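Side-chain contacts in sporulation inhibitor of replication protein SirA (Bacillus subtilis, PDB 4TPS), which inhibits the initiation of DNA replication during sporulation by acting on the initiator DnaA, which prevents overinitiation and enforces diploidy: residues T13-E18 / P61-H66; E33-Y38 / C131-D136; M73-T78 / Y87-P92. One frame throughout, in Å; residues are numbered along the deposited sequence. Where two conformers were deposited one is given.

Contact 1: T13-E18 / P61-H66; sequences TYLIKE and PIPILH
The backbone of Leu15 is hydrogen-bonded to that of Gln60, and this pairing brings its side chain against the chain as it leaves Gln60 through Pro61, Ile62 and Pro63. What then meets between the two segments is almost wholly hydrocarbon. With CG anti to the backbone N (chi1 -173°), Leu15 sends its methyl CD2 toward the loop, 4.0 Å from Pro61 O, where a methyl offers the carbonyl nothing to bind, and 4.2 Å from Pro63 CD. Alongside, Ile62 reaches across with the tip of its longer branch, and CD1 comes within 4.2 Å of Leu15 CB. The setting is the end of strand 9-16 in the antiparallel sheet, where the short strand 59-60 runs alongside and the chain turns off toward helix 64-75. Pro63 sits at the bend, as centre of an inverse gamma turn and as the N-cap residue of that helix. The second methyl of Leu15, CD1, is directed away from the loop toward Cys131, and Phe132 also touches this side chain. Ile62 in turn lies on Ile107 of strand 106-113.

Contact 2: E33-Y38 / C131-D136; sequences ELFQDY and CFLAMD
Phe35 of helix 28-39 lays its ring across the side chain of Met135 on strand 132-136, an example of helix-on-sheet packing that includes a Met-aromatic contact. Along the helix, Glu33 comes first and contributes its backbone, accepting a hydrogen bond at O from Asp37 N at 2.9 Å. Leu34 faces another way, onto Thr51 and Gln54 of helix 45-58 and onto an aromatic side chain of another protein chain. Phe35 is the residue that points at the sheet. Its CG lies anti to the carbonyl carbon (chi1 -71°), which turns the ring toward the strand, where the Met135 side chain crosses it at about a right angle. The methionine chain runs extended and then bends at chi3 (-79°), tucking CE over one face of the ring, 3.9 Å from its centroid, as a CH-pi contact. The sulfur stands obliquely, SD being 3.6 Å from Phe35 CD2. On the same side of the ring, Leu133 brings CD2 obliquely to within 4.3 Å of Phe35 CE2, and the ring of Tyr14 meets that of Phe35 with planes some 30° apart. With an alanine in place of this phenylalanine, the Met135 methyl and sulfur would probably lose their aromatic partner, and a gap would be likely to open between helix and sheet. Beyond Phe35, Asp37 OD1 bonds to Thr41 OG1 just past the helix, and Tyr38 OH to Glu52 OE2 of helix 45-58. The methyl is not centred on the ring but displaced toward the rim: Met135 CE lies 3.6 Å from both CG and CD2 of Phe35.

Contact 3: M73-T78 / Y87-P92; sequences MNLNKT and YRIALP
Leu75 rests its methyl CD1 between two side chains of strand 86-90, 4.0 Å from CD2 of Tyr87 and equally 4.0 Å from CG2 of Ile89. The motif is a helix joined by a tight turn to a beta hairpin: the turn follows helix 64-75, and strands 79-83 and 86-90 come after it, folding back so that the second strand faces the helix end. Tyr87 and Ile89, alternate residues, present the same face of that strand, whereas Arg88 between them turns away. CG2 of Ile89 is the common point of contact, since Leu75 CD2 also approaches it and Thr78 CG2 lies farther off at 4.4 Å. In Ile89, CG1 takes the crowded position between N and C (chi1 67°), which leaves CG2, rather than the longer branch, to meet Leu75. Leu75 meets the tyrosine ring obliquely. In the next shell, Tyr80 of strand 79-83 touches Leu75, Tyr87 and Ile89 alike, while Ile120 and Phe121 of helix 116-128 touch Leu75 and Ile89 respectively. The Tyr87 hydroxyl is hydrogen-bonded to His68 ND1 and Lys72 NZ, both on helix 64-75, which fixes the ring beside that helix. A type II turn from Leu75 to Thr78 sets the spacing, closed by Thr78 N to Leu75 O at 2.8 Å.

All three contacts are apolar across their two segments, and no hydrogen bond crosses between the paired segments of any of them. Contact 2 is a buried helix-on-sheet contact built on sulfur and an aromatic ring. Contact 1 is partly buried, its side chains are aliphatic, and it includes an exposed proline. Contacts 1 and 2 adjoin: strands 9-16 and 132-136 are neighbours in the sheet, and Tyr14 O lies 2.9 Å from Leu133 N, probably hydrogen-bonded. Contact 3 is also buried, yet its centre is about 18 Å from that of the chain and on the opposite side from contact 2. It shares helix 64-75 with contact 1: contact 1 involves the residues leading into the helix, contact 3 those at its far end.

Contact 1: T13-E18 / P61-H66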
# COMPACT_ATOMS: atom_id res chain seq x y z
N THR A 13 3.30 -9.87 4.29
CA THR A 13 2.33 -10.17 3.24
C THR A 13 1.12 -9.28 3.43
O THR A 13 0.58 -9.16 4.53
CB THR A 13 1.96 -11.64 3.24
OG1 THR A 13 3.14 -12.45 3.13
CG2 THR A 13 1.07 -12.01 2.09
N TYR A 14 0.81 -8.53 2.36
CA TYR A 14 -0.38 -7.63 2.36
C TYR A 14 -1.35 -8.01 1.26
O TYR A 14 -0.97 -8.57 0.24
CB TYR A 14 0.08 -6.17 2.14
CG TYR A 14 0.80 -5.54 3.31
CD1 TYR A 14 2.17 -5.74 3.51
CD2 TYR A 14 0.14 -4.69 4.15
CE1 TYR A 14 2.83 -5.11 4.55
CE2 TYR A 14 0.79 -4.04 5.21
CZ TYR A 14 2.13 -4.27 5.41
OH TYR A 14 2.78 -3.67 6.42
N LEU A 15 -2.63 -7.72 1.53
CA LEU A 15 -3.72 -7.93 0.60
C LEU A 15 -3.92 -6.60 -0.16
O LEU A 15 -4.41 -5.60 0.43
CB LEU A 15 -4.97 -8.32 1.36
CG LEU A 15 -6.15 -8.74 0.50
CD1 LEU A 15 -5.76 -9.77 -0.52
CD2 LEU A 15 -7.31 -9.20 1.36
N ILE A 16 -3.46 -6.56 -1.39
CA ILE A 16 -3.42 -5.30 -2.17
C ILE A 16 -4.79 -5.09 -2.85
O ILE A 16 -5.41 -6.02 -3.35
CB ILE A 16 -2.32 -5.33 -3.26
CG1 ILE A 16 -0.95 -5.72 -2.68
CG2 ILE A 16 -2.24 -4.00 -4.03
CD1 ILE A 16 -0.48 -4.84 -1.57
N LYS A 17 -5.28 -3.84 -2.81
CA LYS A 17 -6.48 -3.53 -3.55
C LYS A 17 -6.27 -3.68 -5.02
O LYS A 17 -5.21 -3.32 -5.60
CB LYS A 17 -6.93 -2.13 -3.21
CG LYS A 17 -7.49 -1.93 -1.81
CD LYS A 17 -7.96 -0.50 -1.59
CE LYS A 17 -8.65 -0.26 -0.26
NZ LYS A 17 -8.97 1.19 -0.17
N GLU A 18 -7.31 -4.22 -5.66
CA GLU A 18 -7.35 -4.43 -7.09
C GLU A 18 -6.88 -3.23 -7.93
O GLU A 18 -6.11 -3.37 -8.86
CB GLU A 18 -8.80 -4.78 -7.46
CG GLU A 18 -9.15 -6.23 -7.14
CD GLU A 18 -9.60 -6.58 -5.72
OE1 GLU A 18 -9.32 -5.81 -4.77
OE2 GLU A 18 -10.21 -7.68 -5.55
N PRO A 61 -8.10 -4.86 4.68
CA PRO A 61 -7.99 -5.58 5.95
C PRO A 61 -7.91 -7.10 5.68
O PRO A 61 -8.59 -7.64 4.77
CB PRO A 61 -9.27 -5.23 6.70
CG PRO A 61 -9.96 -4.22 5.93
CD PRO A 61 -9.36 -4.09 4.56
N ILE A 62 -7.13 -7.80 6.49
CA ILE A 62 -7.09 -9.27 6.36
C ILE A 62 -8.47 -9.82 6.83
O ILE A 62 -8.98 -9.38 7.80
CB ILE A 62 -5.93 -9.84 7.21
CG1 ILE A 62 -4.55 -9.25 6.80
CG2 ILE A 62 -5.92 -11.35 7.15
CD1 ILE A 62 -4.19 -9.36 5.33
N PRO A 63 -9.09 -10.78 6.10
CA PRO A 63 -10.41 -11.30 6.54
C PRO A 63 -10.19 -12.37 7.59
O PRO A 63 -10.00 -13.53 7.28
CB PRO A 63 -11.04 -11.84 5.22
CG PRO A 63 -9.82 -12.20 4.39
CD PRO A 63 -8.71 -11.25 4.75
N ILE A 64 -10.12 -11.92 8.84
CA ILE A 64 -9.58 -12.77 9.92
C ILE A 64 -10.39 -14.05 10.10
O ILE A 64 -9.83 -15.17 10.17
CB ILE A 64 -9.50 -12.00 11.26
CG1 ILE A 64 -8.57 -10.74 11.15
CG2 ILE A 64 -9.01 -12.92 12.37
CD1 ILE A 64 -7.12 -11.04 10.92
N LEU A 65 -11.71 -13.92 10.25
CA LEU A 65 -12.51 -15.12 10.50
C LEU A 65 -12.43 -16.13 9.31
O LEU A 65 -12.27 -17.34 9.53
CB LEU A 65 -13.95 -14.76 10.83
CG LEU A 65 -14.87 -15.98 11.02
CD1 LEU A 65 -14.39 -16.86 12.15
CD2 LEU A 65 -16.33 -15.60 11.24
N HIS A 66 -12.47 -15.61 8.09
CA HIS A 66 -12.31 -16.42 6.90
C HIS A 66 -10.96 -17.17 6.94
O HIS A 66 -10.89 -18.36 6.68
CB HIS A 66 -12.45 -15.53 5.67
CG HIS A 66 -12.48 -16.24 4.35
ND1 HIS A 66 -13.15 -17.42 4.13
CD2 HIS A 66 -11.95 -15.90 3.15
CE1 HIS A 66 -12.99 -17.80 2.88
NE2 HIS A 66 -12.29 -16.88 2.25

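Contact 2: E33-Y38 / C131-D136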
# COMPACT_ATOMS: atom_id res chain seq x y z
N GLU A 33 9.29 -1.19 -2.60
CA GLU A 33 10.04 -0.09 -2.01
C GLU A 33 9.20 0.73 -1.00
O GLU A 33 9.68 1.15 0.04
CB GLU A 33 10.63 0.81 -3.10
CG GLU A 33 11.73 0.09 -3.86
CD GLU A 33 12.46 0.95 -4.89
OE1 GLU A 33 12.45 0.58 -6.08
OE2 GLU A 33 13.05 1.99 -4.49
N LEU A 34 7.92 0.92 -1.29
CA LEU A 34 7.00 1.57 -0.36
C LEU A 34 6.87 0.81 0.97
O LEU A 34 7.04 1.35 2.06
CB LEU A 34 5.65 1.75 -0.98
CG LEU A 34 4.61 2.46 -0.10
CD1 LEU A 34 4.93 3.95 -0.04
CD2 LEU A 34 3.20 2.26 -0.62
N PHE A 35 6.61 -0.47 0.85
CA PHE A 35 6.55 -1.34 2.04
C PHE A 35 7.90 -1.43 2.83
O PHE A 35 7.92 -1.36 4.06
CB PHE A 35 6.05 -2.71 1.68
CG PHE A 35 4.56 -2.73 1.34
CD1 PHE A 35 3.61 -2.56 2.30
CD2 PHE A 35 4.12 -2.90 0.04
CE1 PHE A 35 2.25 -2.60 2.00
CE2 PHE A 35 2.77 -2.90 -0.28
CZ PHE A 35 1.83 -2.77 0.72
N GLN A 36 8.98 -1.47 2.10
CA GLN A 36 10.30 -1.52 2.72
C GLN A 36 10.57 -0.17 3.46
O GLN A 36 11.09 -0.17 4.58
CB GLN A 36 11.37 -1.83 1.70
CG GLN A 36 12.78 -1.89 2.31
CD GLN A 36 13.81 -2.28 1.30
OE1 GLN A 36 14.13 -1.52 0.35
NE2 GLN A 36 14.34 -3.47 1.47
N ASP A 37 10.16 0.95 2.87
CA ASP A 37 10.30 2.24 3.55
C ASP A 37 9.54 2.27 4.87
O ASP A 37 10.03 2.80 5.85
CB ASP A 37 9.78 3.37 2.68
CG ASP A 37 10.76 3.76 1.60
OD1 ASP A 37 11.95 3.34 1.63
OD2 ASP A 37 10.29 4.51 0.71
N TYR A 38 8.34 1.71 4.88
CA TYR A 38 7.57 1.65 6.14
C TYR A 38 8.20 0.75 7.22
O TYR A 38 8.27 1.11 8.38
CB TYR A 38 6.18 1.16 5.81
CG TYR A 38 5.24 1.07 6.96
CD1 TYR A 38 4.89 2.21 7.67
CD2 TYR A 38 4.68 -0.16 7.35
CE1 TYR A 38 4.02 2.15 8.73
CE2 TYR A 38 3.80 -0.22 8.41
CZ TYR A 38 3.48 0.95 9.08
OH TYR A 38 2.59 0.97 10.13
N CYS A 131 -4.66 -11.56 -4.67
CA CYS A 131 -4.09 -10.24 -4.42
C CYS A 131 -3.11 -10.14 -3.26
O CYS A 131 -2.80 -8.98 -2.83
CB CYS A 131 -5.23 -9.26 -4.14
SG CYS A 131 -6.29 -9.07 -5.61
N PHE A 132 -2.62 -11.27 -2.74
CA PHE A 132 -1.60 -11.19 -1.68
C PHE A 132 -0.24 -10.97 -2.32
O PHE A 132 0.19 -11.71 -3.19
CB PHE A 132 -1.58 -12.43 -0.82
CG PHE A 132 -2.76 -12.56 0.13
CD1 PHE A 132 -2.81 -11.76 1.28
CD2 PHE A 132 -3.79 -13.44 -0.14
CE1 PHE A 132 -3.88 -11.89 2.13
CE2 PHE A 132 -4.90 -13.54 0.72
CZ PHE A 132 -4.94 -12.78 1.86
N LEU A 133 0.43 -9.94 -1.85
CA LEU A 133 1.83 -9.64 -2.17
C LEU A 133 2.74 -9.95 -0.99
O LEU A 133 2.59 -9.37 0.08
CB LEU A 133 1.92 -8.16 -2.51
CG LEU A 133 3.27 -7.66 -3.04
CD1 LEU A 133 3.52 -8.22 -4.47
CD2 LEU A 133 3.26 -6.12 -3.09
N ALA A 134 3.65 -10.91 -1.16
CA ALA A 134 4.51 -11.38 -0.07
C ALA A 134 5.92 -10.82 -0.34
O ALA A 134 6.41 -10.87 -1.47
CB ALA A 134 4.58 -12.92 -0.11
N MET A 135 6.59 -10.33 0.71
CA MET A 135 7.83 -9.65 0.52
C MET A 135 8.77 -10.01 1.67
O MET A 135 8.40 -9.84 2.85
CB MET A 135 7.58 -8.16 0.62
CG MET A 135 6.72 -7.55 -0.51
SD MET A 135 6.04 -5.92 -0.13
CE MET A 135 4.67 -6.35 0.91
N ASP A 136 9.99 -10.46 1.31
CA ASP A 136 11.08 -10.66 2.30
C ASP A 136 12.11 -9.55 2.07
O ASP A 136 12.78 -9.52 1.05
CB ASP A 136 11.67 -12.06 2.14
CG ASP A 136 12.73 -12.38 3.20
OD1 ASP A 136 13.41 -11.46 3.66
OD2 ASP A 136 12.92 -13.58 3.59

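Contact 3: M73-T78 / Y87-P92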
# COMPACT_ATOMS: atom_id res chain seq x y z
N MET A 73 -9.07 -25.82 8.62
CA MET A 73 -9.40 -26.93 7.72
C MET A 73 -8.16 -27.54 7.08
O MET A 73 -7.98 -28.77 7.05
CB MET A 73 -10.27 -26.45 6.58
CG MET A 73 -11.67 -26.15 6.95
SD MET A 73 -12.25 -25.38 5.45
CE MET A 73 -13.62 -24.53 6.21
N ASN A 74 -7.28 -26.69 6.56
CA ASN A 74 -6.09 -27.14 5.90
C ASN A 74 -5.05 -27.79 6.80
O ASN A 74 -4.34 -28.70 6.35
CB ASN A 74 -5.45 -25.99 5.18
CG ASN A 74 -4.53 -26.47 4.12
OD1 ASN A 74 -4.95 -27.04 3.10
ND2 ASN A 74 -3.28 -26.33 4.36
N LEU A 75 -4.94 -27.31 8.04
CA LEU A 75 -3.92 -27.82 8.97
C LEU A 75 -4.39 -29.02 9.83
O LEU A 75 -3.62 -29.54 10.63
CB LEU A 75 -3.44 -26.70 9.89
CG LEU A 75 -2.87 -25.49 9.18
CD1 LEU A 75 -2.47 -24.45 10.22
CD2 LEU A 75 -1.66 -25.85 8.33
N ASN A 76 -5.63 -29.46 9.66
CA ASN A 76 -6.19 -30.53 10.47
C ASN A 76 -5.24 -31.75 10.45
O ASN A 76 -4.68 -32.11 9.40
CB ASN A 76 -7.57 -30.88 9.89
CG ASN A 76 -8.31 -31.91 10.70
OD1 ASN A 76 -8.76 -32.90 10.14
ND2 ASN A 76 -8.45 -31.69 12.00
N LYS A 77 -4.96 -32.26 11.65
CA LYS A 77 -4.05 -33.41 11.85
C LYS A 77 -2.58 -33.18 11.42
O LYS A 77 -1.79 -34.09 11.38
CB LYS A 77 -4.65 -34.65 11.18
CG LYS A 77 -6.12 -34.90 11.58
CD LYS A 77 -6.70 -36.26 11.16
CE LYS A 77 -7.70 -36.19 10.01
NZ LYS A 77 -6.99 -35.79 8.76
N THR A 78 -2.22 -31.94 11.16
CA THR A 78 -0.83 -31.50 10.99
C THR A 78 -0.33 -31.18 12.40
O THR A 78 -1.13 -30.97 13.31
CB THR A 78 -0.82 -30.19 10.09
OG1 THR A 78 -0.91 -30.55 8.71
CG2 THR A 78 0.39 -29.32 10.25
N TYR A 87 -0.52 -18.86 14.18
CA TYR A 87 -0.47 -20.28 13.88
C TYR A 87 0.94 -20.72 13.71
O TYR A 87 1.71 -20.05 13.09
CB TYR A 87 -1.28 -20.62 12.62
CG TYR A 87 -2.80 -20.53 12.79
CD1 TYR A 87 -3.43 -19.31 12.90
CD2 TYR A 87 -3.59 -21.67 12.84
CE1 TYR A 87 -4.79 -19.24 13.05
CE2 TYR A 87 -4.96 -21.60 12.98
CZ TYR A 87 -5.55 -20.38 13.10
OH TYR A 87 -6.92 -20.31 13.23
N ARG A 88 1.28 -21.87 14.27
CA ARG A 88 2.64 -22.38 14.20
C ARG A 88 2.55 -23.82 13.74
O ARG A 88 1.76 -24.60 14.29
CB ARG A 88 3.33 -22.25 15.60
CG ARG A 88 4.67 -22.95 15.76
CD ARG A 88 5.77 -22.28 15.05
NE ARG A 88 7.11 -22.64 15.52
CZ ARG A 88 7.76 -23.77 15.31
NH1 ARG A 88 8.97 -23.83 15.79
NH2 ARG A 88 7.22 -24.80 14.62
N ILE A 89 3.37 -24.20 12.79
CA ILE A 89 3.39 -25.53 12.25
C ILE A 89 4.78 -26.13 12.22
O ILE A 89 5.78 -25.43 12.12
CB ILE A 89 2.80 -25.60 10.82
CG1 ILE A 89 3.68 -24.86 9.81
CG2 ILE A 89 1.40 -25.03 10.80
CD1 ILE A 89 3.18 -24.96 8.41
N ALA A 90 4.83 -27.48 12.33
CA ALA A 90 6.08 -28.23 12.12
C ALA A 90 5.79 -29.26 11.03
O ALA A 90 4.75 -29.90 11.06
CB ALA A 90 6.59 -28.87 13.41
N LEU A 91 6.63 -29.29 10.00
CA LEU A 91 6.45 -30.22 8.90
C LEU A 91 6.71 -31.68 9.28
O LEU A 91 7.54 -31.94 10.15
CB LEU A 91 7.41 -29.85 7.78
CG LEU A 91 7.22 -28.53 7.07
CD1 LEU A 91 8.30 -28.45 5.99
CD2 LEU A 91 5.84 -28.54 6.47
N PRO A 92 6.03 -32.63 8.57
CA PRO A 92 6.31 -34.05 8.80
C PRO A 92 7.74 -34.36 8.55
O PRO A 92 8.44 -33.63 7.78
CB PRO A 92 5.49 -34.75 7.73
CG PRO A 92 4.37 -33.84 7.41
CD PRO A 92 4.89 -32.44 7.64